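Probable alginate O-acetylase AlgJ (Pseudomonas putida, PDB 4O8V) probably helps to add acetyl groups to the O-2 and O-3 positions of mannuronate residues in alginate, working with partner proteins at the bacterial inner membrane. Local coordinates at residues A[13-18]-A[69-74]; A[58-63]-A[97-102]; A[65-70]-A[108-113]; A[83-88]-A[274-279]. All blocks are in the same frame, centred on the assembly; numbering follows the deposited sequence. Where two conformers were deposited one is given.

In the fold
All four contacts belong to one SGNH hydrolase-like domain. Interactions 2 and 4 lie deepest, their centres about 9 Å apart, and both reach its parallel sheet, where strands 55-61 and 269-275 are neighbours. Interaction 3 touches both: Pro62 packs on Val67, and Arg66 forms a salt bridge with Glu276. Farther out, interaction 1 has its centre about 13 Å from that of interaction 3 and shares Thr69 and Glu70 with it. Along the chain interaction 1 crosses interaction 2 and closes before interaction 4 opens, while interactions 2, 3 and 4 interleave, so helices 64-67, 84-94 and 103-109 are tied to one another and to the sheet beside the probable Ser-His-Asp site.

Interaction 1: A[13-18]-A[69-74]; sequences LGRDQW and TEYLGK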
loop_
_atom_site.group_PDB
_atom_site.type_symbol
_atom_site.label_atom_id
_atom_site.label_comp_id
_atom_site.label_asym_id
_atom_site.label_seq_id
_atom_site.Cartn_x
_atom_site.Cartn_y
_atom_site.Cartn_z
ATOM N N LEU A 13 -3.068 1.908 21.696
ATOM C CA LEU A 13 -1.934 2.635 22.252
ATOM C C LEU A 13 -0.720 1.745 22.342
ATOM O O LEU A 13 -0.819 0.619 22.819
ATOM C CB LEU A 13 -2.263 3.170 23.651
ATOM C CG LEU A 13 -3.478 4.061 23.803
ATOM C CD1 LEU A 13 -3.628 4.435 25.293
ATOM C CD2 LEU A 13 -3.363 5.285 22.937
ATOM N N GLY A 14 0.426 2.249 21.892
ATOM C CA GLY A 14 1.697 1.572 22.083
ATOM C C GLY A 14 2.567 2.284 23.111
ATOM O O GLY A 14 2.076 3.142 23.852
ATOM N N ARG A 15 3.846 1.918 23.175
ATOM C CA ARG A 15 4.803 2.584 24.076
ATOM C C ARG A 15 5.316 3.867 23.461
ATOM O O ARG A 15 5.214 4.043 22.252
ATOM C CB ARG A 15 6.004 1.683 24.386
ATOM C CG ARG A 15 5.685 0.385 25.087
ATOM C CD ARG A 15 6.976 -0.280 25.588
ATOM N NE ARG A 15 7.952 -0.387 24.509
ATOM C CZ ARG A 15 9.193 0.087 24.564
ATOM N NH1 ARG A 15 9.628 0.686 25.661
ATOM N NH2 ARG A 15 9.996 -0.041 23.515
ATOM N N ASP A 16 5.884 4.753 24.290
ATOM C CA ASP A 16 6.571 5.954 23.795
ATOM C C ASP A 16 5.674 6.807 22.882
ATOM O O ASP A 16 6.148 7.386 21.885
ATOM C CB ASP A 16 7.873 5.576 23.042
ATOM C CG ASP A 16 9.011 5.170 23.981
ATOM O OD1 ASP A 16 8.781 5.062 25.213
ATOM O OD2 ASP A 16 10.144 4.954 23.485
ATOM N N GLN A 17 4.390 6.897 23.232
ATOM C CA GLN A 17 3.412 7.693 22.479
ATOM C C GLN A 17 3.287 7.247 20.998
ATOM O O GLN A 17 3.010 8.057 20.111
ATOM C CB GLN A 17 3.745 9.205 22.564
ATOM C CG GLN A 17 3.766 9.761 24.018
ATOM C CD GLN A 17 3.391 11.248 24.143
ATOM O OE1 GLN A 17 3.905 12.115 23.427
ATOM N NE2 GLN A 17 2.499 11.545 25.091
ATOM N N TRP A 18 3.460 5.949 20.746
ATOM C CA TRP A 18 3.139 5.367 19.427
ATOM C C TRP A 18 1.648 4.975 19.398
ATOM O O TRP A 18 1.103 4.554 20.419
ATOM C CB TRP A 18 4.011 4.131 19.160
ATOM C CG TRP A 18 5.373 4.462 18.606
ATOM C CD1 TRP A 18 6.434 5.041 19.265
ATOM C CD2 TRP A 18 5.803 4.243 17.270
ATOM N NE1 TRP A 18 7.492 5.215 18.389
ATOM C CE2 TRP A 18 7.129 4.709 17.168
ATOM C CE3 TRP A 18 5.191 3.683 16.138
ATOM C CZ2 TRP A 18 7.852 4.655 15.965
ATOM C CZ3 TRP A 18 5.915 3.623 14.952
ATOM C CH2 TRP A 18 7.226 4.103 14.878
ATOM N N THR A 69 7.161 -3.779 16.202
ATOM C CA THR A 69 6.692 -4.573 17.346
ATOM C C THR A 69 7.281 -4.093 18.663
ATOM O O THR A 69 6.721 -4.347 19.742
ATOM C CB THR A 69 7.043 -6.060 17.198
ATOM O OG1 THR A 69 8.466 -6.212 17.181
ATOM C CG2 THR A 69 6.475 -6.612 15.912
ATOM N N GLU A 70 8.405 -3.390 18.585
ATOM C CA GLU A 70 9.083 -2.975 19.804
ATOM C C GLU A 70 8.321 -1.841 20.489
ATOM O O GLU A 70 8.596 -1.519 21.645
ATOM C CB GLU A 70 10.539 -2.558 19.517
ATOM C CG GLU A 70 10.709 -1.319 18.649
ATOM C CD GLU A 70 10.941 -1.664 17.169
ATOM O OE1 GLU A 70 10.315 -2.624 16.660
ATOM O OE2 GLU A 70 11.768 -0.979 16.524
ATOM N N TYR A 71 7.361 -1.247 19.786
ATOM C CA TYR A 71 6.557 -0.181 20.386
ATOM C C TYR A 71 5.138 -0.640 20.700
ATOM O O TYR A 71 4.284 0.169 21.044
ATOM C CB TYR A 71 6.530 1.056 19.473
ATOM C CG TYR A 71 7.896 1.699 19.357
ATOM C CD1 TYR A 71 8.576 2.133 20.485
ATOM C CD2 TYR A 71 8.509 1.859 18.115
ATOM C CE1 TYR A 71 9.831 2.714 20.388
ATOM C CE2 TYR A 71 9.768 2.432 18.005
ATOM C CZ TYR A 71 10.422 2.851 19.147
ATOM O OH TYR A 71 11.667 3.434 19.056
ATOM N N LEU A 72 4.896 -1.943 20.598
ATOM C CA LEU A 72 3.648 -2.506 21.100
ATOM C C LEU A 72 3.497 -2.253 22.589
ATOM O O LEU A 72 4.460 -2.338 23.378
ATOM C CB LEU A 72 3.564 -4.002 20.807
ATOM C CG LEU A 72 3.434 -4.272 19.307
ATOM C CD1 LEU A 72 3.379 -5.759 19.059
ATOM C CD2 LEU A 72 2.192 -3.582 18.733
ATOM N N GLY A 73 2.276 -1.923 22.984
ATOM C CA GLY A 73 1.984 -1.713 24.391
ATOM C C GLY A 73 1.434 -2.971 25.026
ATOM O O GLY A 73 1.892 -4.075 24.736
ATOM N N LYS A 74 0.448 -2.800 25.905
ATOM C CA LYS A 74 -0.218 -3.920 26.552
ATOM C C LYS A 74 -0.935 -4.822 25.545
ATOM O O LYS A 74 -0.718 -6.036 25.532
ATOM C CB LYS A 74 -1.205 -3.403 27.611
HETATM O O HOH W 1 11.457 5.654 21.252
#
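Gly14 and Gly73 bring two loops together with their CA atoms 4.0 Å apart, and one residue on, Arg15 N gives a hydrogen bond of 2.8 Å to Tyr71 O. Both glycines suit this close passage: a CB on Gly14 would run into Tyr71 O, and one on Gly73 into Leu13 O.

The main side-chain contact is an offset stack between the five-membered ring of Trp18 and the ring of Tyr71, with centroids 3.8 Å apart and planes only 10° from parallel. Trp18 NE1 sits over the centre of the tyrosine ring, while Tyr71 CD2 lies nearer the rim of the indole. Tyr71 CB extends the cover by a CH-pi contact on the same five-membered ring, and Glu70 CG lies on the tyrosine face opposite the indole. The tyrosine hydroxyl keeps a polar partner: one water lies 3.1 Å from Tyr71 OH and donates to Asp16 OD2 at 2.7 Å.

Arg15 bends at chi3 (-52°), which turns NE toward Glu70 O. NE and NH2 then grip that single oxygen side-on, at 3.1 and 2.8 Å, with the oxygen in the guanidinium plane. A long, many-donor side chain can thus bind a backbone carbonyl, while the Glu70 carboxylate turns to Lys110.

Segment 13-18 forms the turn of the beta-hairpin made by strands 11-13 and 19-21. The loop 69-74 follows helix 64-67. Trp18 also meets Tyr68 just after that helix, and Leu72 packs on Phe20 of the second hairpin strand and on Phe25.

Interaction 2: A[58-63]-A[97-102]; sequences LAIVPA and VFAPDL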
loop_
_atom_site.group_PDB
_atom_site.type_symbol
_atom_site.label_atom_id
_atom_site.label_comp_id
_atom_site.label_asym_id
_atom_site.label_seq_id
_atom_site.Cartn_x
_atom_site.Cartn_y
_atom_site.Cartn_z
ATOM N N LEU A 58 2.300 -6.627 -7.469
ATOM C CA LEU A 58 1.552 -6.428 -6.237
ATOM C C LEU A 58 2.519 -5.959 -5.171
ATOM O O LEU A 58 3.573 -6.564 -5.007
ATOM C CB LEU A 58 0.852 -7.724 -5.811
ATOM C CG LEU A 58 -0.002 -7.676 -4.542
ATOM C CD1 LEU A 58 -1.187 -6.702 -4.712
ATOM C CD2 LEU A 58 -0.506 -9.085 -4.208
ATOM N N ALA A 59 2.154 -4.893 -4.457
ATOM C CA ALA A 59 3.025 -4.325 -3.421
ATOM C C ALA A 59 2.346 -4.493 -2.063
ATOM O O ALA A 59 1.528 -3.659 -1.645
ATOM C CB ALA A 59 3.325 -2.876 -3.703
ATOM N N ILE A 60 2.655 -5.604 -1.399
ATOM C CA ILE A 60 2.016 -5.913 -0.110
ATOM C C ILE A 60 2.722 -5.100 0.982
ATOM O O ILE A 60 3.883 -5.352 1.275
ATOM C CB ILE A 60 2.089 -7.432 0.225
ATOM C CG1 ILE A 60 1.387 -8.272 -0.851
ATOM C CG2 ILE A 60 1.451 -7.720 1.616
ATOM C CD1 ILE A 60 1.715 -9.768 -0.720
ATOM N N VAL A 61 2.039 -4.113 1.561
ATOM C CA VAL A 61 2.668 -3.284 2.603
ATOM C C VAL A 61 2.536 -3.963 3.961
ATOM O O VAL A 61 1.444 -4.289 4.393
ATOM C CB VAL A 61 2.038 -1.887 2.684
ATOM C CG1 VAL A 61 2.878 -0.967 3.616
ATOM C CG2 VAL A 61 1.948 -1.279 1.282
ATOM N N PRO A 62 3.662 -4.191 4.638
ATOM C CA PRO A 62 3.544 -4.833 5.948
ATOM C C PRO A 62 2.854 -3.919 6.957
ATOM O O PRO A 62 2.912 -2.691 6.810
ATOM C CB PRO A 62 4.998 -5.091 6.342
ATOM C CG PRO A 62 5.786 -4.065 5.605
ATOM C CD PRO A 62 5.055 -3.909 4.270
ATOM N N ALA A 63 2.210 -4.516 7.956
ATOM C CA ALA A 63 1.532 -3.761 9.007
ATOM C C ALA A 63 2.548 -2.963 9.816
ATOM O O ALA A 63 3.662 -3.435 10.057
ATOM C CB ALA A 63 0.762 -4.692 9.907
ATOM N N VAL A 97 0.822 -14.485 -8.821
ATOM C CA VAL A 97 0.885 -13.039 -8.703
ATOM C C VAL A 97 2.276 -12.637 -8.208
ATOM O O VAL A 97 2.751 -13.150 -7.196
ATOM C CB VAL A 97 -0.205 -12.518 -7.752
ATOM C CG1 VAL A 97 -0.003 -11.036 -7.436
ATOM C CG2 VAL A 97 -1.588 -12.762 -8.386
ATOM N N PHE A 98 2.926 -11.739 -8.942
ATOM C CA PHE A 98 4.270 -11.257 -8.606
ATOM C C PHE A 98 4.228 -10.225 -7.480
ATOM O O PHE A 98 3.676 -9.127 -7.656
ATOM C CB PHE A 98 4.921 -10.669 -9.855
ATOM C CG PHE A 98 6.343 -10.230 -9.665
ATOM C CD1 PHE A 98 7.292 -11.097 -9.149
ATOM C CD2 PHE A 98 6.737 -8.956 -10.032
ATOM C CE1 PHE A 98 8.617 -10.694 -8.990
ATOM C CE2 PHE A 98 8.058 -8.553 -9.892
ATOM C CZ PHE A 98 8.995 -9.423 -9.357
ATOM N N ALA A 99 4.820 -10.566 -6.336
ATOM C CA ALA A 99 4.728 -9.726 -5.137
ATOM C C ALA A 99 6.074 -9.653 -4.430
ATOM O O ALA A 99 6.379 -10.473 -3.561
ATOM C CB ALA A 99 3.651 -10.256 -4.173
ATOM N N PRO A 100 6.891 -8.671 -4.813
ATOM C CA PRO A 100 8.216 -8.504 -4.202
ATOM C C PRO A 100 8.132 -8.267 -2.699
ATOM O O PRO A 100 7.192 -7.654 -2.195
ATOM C CB PRO A 100 8.779 -7.271 -4.920
ATOM C CG PRO A 100 8.032 -7.243 -6.249
ATOM C CD PRO A 100 6.644 -7.700 -5.895
ATOM N N ASP A 101 9.132 -8.760 -1.979
ATOM C CA ASP A 101 9.130 -8.604 -0.531
ATOM C C ASP A 101 9.503 -7.187 -0.110
ATOM O O ASP A 101 10.594 -6.712 -0.412
ATOM C CB ASP A 101 10.089 -9.603 0.103
ATOM C CG ASP A 101 10.089 -9.504 1.620
ATOM O OD1 ASP A 101 9.169 -10.047 2.262
ATOM O OD2 ASP A 101 10.991 -8.853 2.160
ATOM N N LEU A 102 8.593 -6.507 0.577
ATOM C CA LEU A 102 8.859 -5.145 1.050
ATOM C C LEU A 102 9.264 -5.118 2.527
ATOM O O LEU A 102 9.886 -4.157 3.005
ATOM C CB LEU A 102 7.644 -4.254 0.849
ATOM C CG LEU A 102 7.152 -4.095 -0.591
ATOM C CD1 LEU A 102 5.963 -3.146 -0.571
ATOM C CD2 LEU A 102 8.267 -3.560 -1.487
HETATM O O HOH W 2 4.571 -7.384 -2.567
HETATM O O HOH W 3 5.718 -7.091 0.357
#
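Leu58 and Phe98 join an edge strand, 55-61, of the parallel sheet in this SGNH hydrolase-like alpha/beta fold to an extended stretch leading from helix 84-94 toward helix 103-109. The two run in broadly the same direction, 37° apart, but share one direct backbone bond, Leu58 N to Phe98 O at 2.9 Å, before they diverge.

Small and branched side chains fit a gap that widens along the chain. Val97 CG1 rests in the notch between CB and CD2 of Leu58, 3.8 Å from each. Ala99 is small enough to let the backbones pass close: its CA-H points at Leu58 O, and its CB meets the tip of Ile60, CD1, at 4.0 Å. Where the chains part, the longer Leu102 bridges the distance. Its CD1 fills the hollow beside Ile60 O and Ala59 CB, while its CB approaches the ring of Pro62. Helix 125-141 backs Ala59, Pro100 and Leu102, and helix 84-94 backs Leu58, Ile60 and Ala99.

Two waters occupy the space between the backbones, both next to Pro100 O. One accepts a hydrogen bond from Ile60 N at 2.9 Å; the other accepts from Leu102 N and lies 2.7 Å from Ile60 O.

Interaction 3: A[65-70]-A[108-113]; sequences ARVYTE and QAKARG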
loop_
_atom_site.group_PDB
_atom_site.type_symbol
_atom_site.label_atom_id
_atom_site.label_comp_id
_atom_site.label_asym_id
_atom_site.label_seq_id
_atom_site.Cartn_x
_atom_site.Cartn_y
_atom_site.Cartn_z
ATOM N N ALA A 65 2.320 -2.481 12.871
ATOM C CA ALA A 65 2.475 -3.282 14.093
ATOM C C ALA A 65 3.465 -4.430 13.938
ATOM O O ALA A 65 3.983 -4.939 14.920
ATOM C CB ALA A 65 1.132 -3.827 14.540
ATOM N N ARG A 66 3.697 -4.865 12.708
ATOM C CA ARG A 66 4.662 -5.928 12.430
ATOM C C ARG A 66 6.074 -5.364 12.312
ATOM O O ARG A 66 7.033 -6.000 12.724
ATOM C CB ARG A 66 4.293 -6.678 11.122
ATOM C CG ARG A 66 5.250 -7.811 10.771
ATOM C CD ARG A 66 4.853 -8.559 9.471
ATOM N NE ARG A 66 3.429 -8.903 9.398
ATOM C CZ ARG A 66 2.849 -9.893 10.070
ATOM N NH1 ARG A 66 3.555 -10.637 10.926
ATOM N NH2 ARG A 66 1.546 -10.127 9.910
ATOM N N VAL A 67 6.193 -4.174 11.735
ATOM C CA VAL A 67 7.493 -3.565 11.516
ATOM C C VAL A 67 8.012 -2.921 12.807
ATOM O O VAL A 67 9.215 -2.933 13.062
ATOM C CB VAL A 67 7.446 -2.514 10.382
ATOM C CG1 VAL A 67 8.803 -1.820 10.223
ATOM C CG2 VAL A 67 7.019 -3.167 9.062
ATOM N N TYR A 68 7.104 -2.367 13.613
ATOM C CA TYR A 68 7.478 -1.742 14.900
ATOM C C TYR A 68 6.912 -2.476 16.125
ATOM O O TYR A 68 6.309 -1.875 17.020
ATOM C CB TYR A 68 7.056 -0.257 14.884
ATOM C CG TYR A 68 8.032 0.575 14.084
ATOM C CD1 TYR A 68 9.263 0.940 14.639
ATOM C CD2 TYR A 68 7.756 0.952 12.759
ATOM C CE1 TYR A 68 10.189 1.671 13.913
ATOM C CE2 TYR A 68 8.684 1.691 12.012
ATOM C CZ TYR A 68 9.902 2.038 12.596
ATOM O OH TYR A 68 10.836 2.751 11.871
ATOM N N THR A 69 7.161 -3.779 16.202
ATOM C CA THR A 69 6.692 -4.573 17.346
ATOM C C THR A 69 7.281 -4.093 18.663
ATOM O O THR A 69 6.721 -4.347 19.742
ATOM C CB THR A 69 7.043 -6.060 17.198
ATOM O OG1 THR A 69 8.466 -6.212 17.181
ATOM C CG2 THR A 69 6.475 -6.612 15.912
ATOM N N GLU A 70 8.405 -3.390 18.585
ATOM C CA GLU A 70 9.083 -2.975 19.804
ATOM C C GLU A 70 8.321 -1.841 20.489
ATOM O O GLU A 70 8.596 -1.519 21.645
ATOM C CB GLU A 70 10.539 -2.558 19.517
ATOM C CG GLU A 70 10.709 -1.319 18.649
ATOM C CD GLU A 70 10.941 -1.664 17.169
ATOM O OE1 GLU A 70 10.315 -2.624 16.660
ATOM O OE2 GLU A 70 11.768 -0.979 16.524
ATOM N N GLN A 108 15.302 -3.444 7.293
ATOM C CA GLN A 108 16.706 -3.047 7.175
ATOM C C GLN A 108 16.813 -1.539 7.396
ATOM O O GLN A 108 17.704 -1.051 8.103
ATOM C CB GLN A 108 17.268 -3.450 5.799
ATOM C CG GLN A 108 18.756 -3.149 5.567
ATOM C CD GLN A 108 19.235 -3.549 4.165
ATOM O OE1 GLN A 108 18.570 -3.278 3.160
ATOM N NE2 GLN A 108 20.389 -4.206 4.100
ATOM N N ALA A 109 15.859 -0.806 6.826
ATOM C CA ALA A 109 15.915 0.658 6.805
ATOM C C ALA A 109 15.584 1.345 8.150
ATOM O O ALA A 109 15.816 2.547 8.303
ATOM C CB ALA A 109 14.961 1.194 5.709
ATOM N N LYS A 110 15.063 0.606 9.122
ATOM C CA LYS A 110 14.790 1.197 10.446
ATOM C C LYS A 110 16.032 1.825 11.112
ATOM O O LYS A 110 15.913 2.746 11.936
ATOM C CB LYS A 110 14.189 0.147 11.394
ATOM C CG LYS A 110 12.804 -0.339 10.988
ATOM C CD LYS A 110 12.372 -1.535 11.811
ATOM C CE LYS A 110 12.142 -1.179 13.271
ATOM N NZ LYS A 110 11.806 -2.372 14.097
ATOM N N ALA A 111 17.211 1.333 10.770
ATOM C CA ALA A 111 18.438 1.878 11.358
ATOM C C ALA A 111 18.672 3.333 10.945
ATOM O O ALA A 111 19.312 4.101 11.676
ATOM C CB ALA A 111 19.621 1.025 10.983
ATOM N N ARG A 112 18.142 3.713 9.781
ATOM C CA ARG A 112 18.322 5.061 9.251
ATOM C C ARG A 112 17.383 6.089 9.891
ATOM O O ARG A 112 17.696 7.281 9.944
ATOM C CB ARG A 112 18.107 5.059 7.714
ATOM C CG ARG A 112 19.096 4.190 6.940
ATOM C CD ARG A 112 18.526 3.825 5.567
ATOM N NE ARG A 112 18.234 5.004 4.761
ATOM C CZ ARG A 112 17.630 4.967 3.574
ATOM N NH1 ARG A 112 17.251 3.803 3.063
ATOM N NH2 ARG A 112 17.407 6.090 2.896
ATOM N N GLY A 113 16.227 5.628 10.358
ATOM C CA GLY A 113 15.210 6.506 10.896
ATOM C C GLY A 113 13.861 5.817 10.799
ATOM O O GLY A 113 13.799 4.629 10.488
HETATM O O HOH W 4 13.174 3.090 13.009
#
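Lys110 NZ is gripped by a backbone carbonyl and a carboxylate. It donates to Val67 O at 2.8 Å, nearly along the C=O axis, and to Glu70 OE2, also at 2.8 Å, on the syn lone pair of that oxygen; a further bond to Glu70 OE1 is weak. Lysine and glutamate meet tip to tip in a salt bridge. The bend of Glu70 at chi2 (-97°) places CD so that the carboxylate faces NZ.

The methylenes of Lys110 make the packing contacts. Its chain bends at chi3 (67°), which places CE 3.5 Å from Tyr68 CE1, while CD lies 3.9 Å from Val67 CG1. The lysine stem runs antiparallel alongside both side chains, so a long apolar stem can line a valine and a tyrosine before its charge meets the carboxylate at the far end. An alanine here would probably leave Val67 O and the Glu70 carboxylate without their shared ammonium group and open a gap beside the Tyr68 ring.

Tyr68 OH is bound by Val115 N. A water lies 2.6 Å from Tyr68 OH and donates to Lys110 O.

Val67 is the last residue of helix 64-67, and Tyr68 the first to leave helical geometry. Through its bond to Val67 O the ammonium group lies at a helix carboxyl end, where a positive charge would probably be favoured, and ties it to segment 108-113, which continues from helix 103-109 in the SGNH hydrolase-like domain.

Interaction 4: A[83-88]-A[274-279]; sequences DLYNQF and FPERYL
Phe88 leaves helix 84-94 with CG anti to the backbone N (chi1 -163°) and runs into the residues around the end of strand 269-275. Its CB lies 4.0 Å from Leu279 CD2, and CG is closer to the same methyl, at 3.7 Å; this methyl stands over the ring face in a CH-pi contact. Both methyls of Leu279 lie over that face, CD2 toward CG and CD1 nearer CE1 and CZ; at the ring edge Phe88 CD2 approaches Glu276 CA. At the tip, CE2 comes to 3.6 Å from Phe274 CD1 and CZ sits above the Phe274 ring, toward its rim. The two rings are T-shaped, the edge of Phe88 toward the face of Phe274, with centroids 5.2 Å apart and planes at 83°. An alanine here would probably open a gap between Leu279 and Phe274, leaving the Leu279 methyls without their aromatic face and Phe274 without the edge above it.

Leu84 continues the apolar patch, its CD1 meeting Leu279 CD2, while helix 31-51 adds Met35 and Ile42.

Glu276 lies against the first turn of helix 84-94. Its OE1 rests 3.5 Å from Leu84 CB, and OE2 equally close to Tyr85 CB. Neither oxygen bonds this segment: OE1 forms a salt bridge with Arg66, and OE2 accepts from Ala63 N. The buried carboxylate is thus satisfied, and the amino end of the helix would probably favour its negative charge; the apolar contacts join helix to sheet, and this one acid ties in helix 64-67.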
loop_
_atom_site.group_PDB
_atom_site.type_symbol
_atom_site.label_atom_id
_atom_site.label_comp_id
_atom_site.label_asym_id
_atom_site.label_seq_id
_atom_site.Cartn_x
_atom_site.Cartn_y
_atom_site.Cartn_z
ATOM N N ASP A 83 0.804 -14.281 11.224
ATOM C CA ASP A 83 1.559 -14.635 10.028
ATOM C C ASP A 83 0.848 -14.228 8.740
ATOM O O ASP A 83 1.031 -14.861 7.691
ATOM C CB ASP A 83 1.848 -16.137 10.014
ATOM C CG ASP A 83 3.098 -16.482 9.208
ATOM O OD1 ASP A 83 4.094 -15.711 9.299
ATOM O OD2 ASP A 83 3.079 -17.517 8.489
ATOM N N LEU A 84 0.070 -13.151 8.832
ATOM C CA LEU A 84 -0.769 -12.685 7.722
ATOM C C LEU A 84 0.069 -12.232 6.516
ATOM O O LEU A 84 -0.260 -12.553 5.371
ATOM C CB LEU A 84 -1.673 -11.544 8.189
ATOM C CG LEU A 84 -2.690 -10.967 7.193
ATOM C CD1 LEU A 84 -3.545 -12.061 6.584
ATOM C CD2 LEU A 84 -3.580 -9.947 7.922
ATOM N N TYR A 85 1.146 -11.492 6.782
ATOM C CA TYR A 85 2.026 -11.031 5.725
ATOM C C TYR A 85 2.585 -12.210 4.927
ATOM O O TYR A 85 2.467 -12.238 3.705
ATOM C CB TYR A 85 3.160 -10.178 6.318
ATOM C CG TYR A 85 4.191 -9.711 5.315
ATOM C CD1 TYR A 85 3.980 -8.566 4.549
ATOM C CD2 TYR A 85 5.371 -10.425 5.123
ATOM C CE1 TYR A 85 4.923 -8.136 3.625
ATOM C CE2 TYR A 85 6.328 -10.007 4.210
ATOM C CZ TYR A 85 6.090 -8.865 3.453
ATOM O OH TYR A 85 7.056 -8.470 2.552
ATOM N N ASN A 86 3.147 -13.191 5.636
ATOM C CA ASN A 86 3.703 -14.395 5.041
ATOM C C ASN A 86 2.663 -15.191 4.256
ATOM O O ASN A 86 2.924 -15.643 3.140
ATOM C CB ASN A 86 4.316 -15.277 6.143
ATOM C CG ASN A 86 4.954 -16.558 5.607
ATOM O OD1 ASN A 86 5.799 -16.539 4.705
ATOM N ND2 ASN A 86 4.560 -17.679 6.176
ATOM N N GLN A 87 1.479 -15.366 4.836
ATOM C CA GLN A 87 0.432 -16.118 4.152
ATOM C C GLN A 87 -0.105 -15.378 2.926
ATOM O O GLN A 87 -0.473 -16.014 1.937
ATOM C CB GLN A 87 -0.709 -16.447 5.124
ATOM C CG GLN A 87 -0.333 -17.501 6.176
ATOM C CD GLN A 87 0.037 -18.873 5.569
ATOM O OE1 GLN A 87 -0.395 -19.226 4.463
ATOM N NE2 GLN A 87 0.839 -19.645 6.301
ATOM N N PHE A 88 -0.168 -14.049 2.996
ATOM C CA PHE A 88 -0.537 -13.227 1.834
ATOM C C PHE A 88 0.476 -13.489 0.701
ATOM O O PHE A 88 0.111 -13.775 -0.449
ATOM C CB PHE A 88 -0.567 -11.743 2.225
ATOM C CG PHE A 88 -1.316 -10.834 1.267
ATOM C CD1 PHE A 88 -1.672 -11.242 -0.011
ATOM C CD2 PHE A 88 -1.624 -9.531 1.653
ATOM C CE1 PHE A 88 -2.344 -10.376 -0.872
ATOM C CE2 PHE A 88 -2.297 -8.668 0.807
ATOM C CZ PHE A 88 -2.661 -9.089 -0.461
ATOM N N PHE A 274 -1.205 -2.672 -1.672
ATOM C CA PHE A 274 -2.230 -3.449 -0.976
ATOM C C PHE A 274 -1.706 -3.763 0.432
ATOM O O PHE A 274 -0.974 -4.734 0.624
ATOM C CB PHE A 274 -2.537 -4.745 -1.767
ATOM C CG PHE A 274 -3.848 -5.412 -1.403
ATOM C CD1 PHE A 274 -4.161 -5.714 -0.082
ATOM C CD2 PHE A 274 -4.783 -5.740 -2.403
ATOM C CE1 PHE A 274 -5.374 -6.351 0.239
ATOM C CE2 PHE A 274 -6.004 -6.355 -2.088
ATOM C CZ PHE A 274 -6.302 -6.653 -0.762
ATOM N N PRO A 275 -2.050 -2.930 1.419
ATOM C CA PRO A 275 -1.540 -3.174 2.771
ATOM C C PRO A 275 -2.090 -4.493 3.357
ATOM O O PRO A 275 -3.248 -4.836 3.105
ATOM C CB PRO A 275 -2.048 -1.955 3.570
ATOM C CG PRO A 275 -2.286 -0.880 2.504
ATOM C CD PRO A 275 -2.841 -1.692 1.333
ATOM N N GLU A 276 -1.280 -5.219 4.122
ATOM C CA GLU A 276 -1.663 -6.573 4.524
ATOM C C GLU A 276 -2.977 -6.653 5.316
ATOM O O GLU A 276 -3.739 -7.599 5.140
ATOM C CB GLU A 276 -0.530 -7.238 5.320
ATOM C CG GLU A 276 -0.257 -6.624 6.688
ATOM C CD GLU A 276 0.564 -7.525 7.608
ATOM O OE1 GLU A 276 -0.014 -8.425 8.259
ATOM O OE2 GLU A 276 1.786 -7.314 7.712
ATOM N N ARG A 277 -3.267 -5.656 6.153
ATOM C CA ARG A 277 -4.426 -5.727 7.033
ATOM C C ARG A 277 -5.761 -5.762 6.287
ATOM O O ARG A 277 -6.776 -6.112 6.872
ATOM C CB ARG A 277 -4.436 -4.544 8.013
ATOM C CG ARG A 277 -4.852 -3.194 7.389
ATOM C CD ARG A 277 -4.675 -2.084 8.440
ATOM N NE ARG A 277 -5.252 -0.785 8.086
ATOM C CZ ARG A 277 -4.534 0.233 7.612
ATOM N NH1 ARG A 277 -3.234 0.076 7.396
ATOM N NH2 ARG A 277 -5.114 1.397 7.340
ATOM N N TYR A 278 -5.755 -5.389 5.010
ATOM C CA TYR A 278 -6.988 -5.379 4.216
ATOM C C TYR A 278 -7.382 -6.752 3.687
ATOM O O TYR A 278 -8.506 -6.927 3.227
ATOM C CB TYR A 278 -6.868 -4.416 3.024
ATOM C CG TYR A 278 -6.898 -2.954 3.410
ATOM C CD1 TYR A 278 -8.096 -2.324 3.755
ATOM C CD2 TYR A 278 -5.725 -2.209 3.445
ATOM C CE1 TYR A 278 -8.119 -0.983 4.121
ATOM C CE2 TYR A 278 -5.738 -0.878 3.809
ATOM C CZ TYR A 278 -6.932 -0.266 4.142
ATOM O OH TYR A 278 -6.924 1.069 4.500
ATOM N N LEU A 279 -6.469 -7.720 3.715
ATOM C CA LEU A 279 -6.773 -9.024 3.110
ATOM C C LEU A 279 -7.951 -9.737 3.810
ATOM O O LEU A 279 -8.821 -10.294 3.140
ATOM C CB LEU A 279 -5.534 -9.930 3.109
ATOM C CG LEU A 279 -5.716 -11.255 2.345
ATOM C CD1 LEU A 279 -5.994 -11.013 0.875
ATOM C CD2 LEU A 279 -4.497 -12.140 2.515
#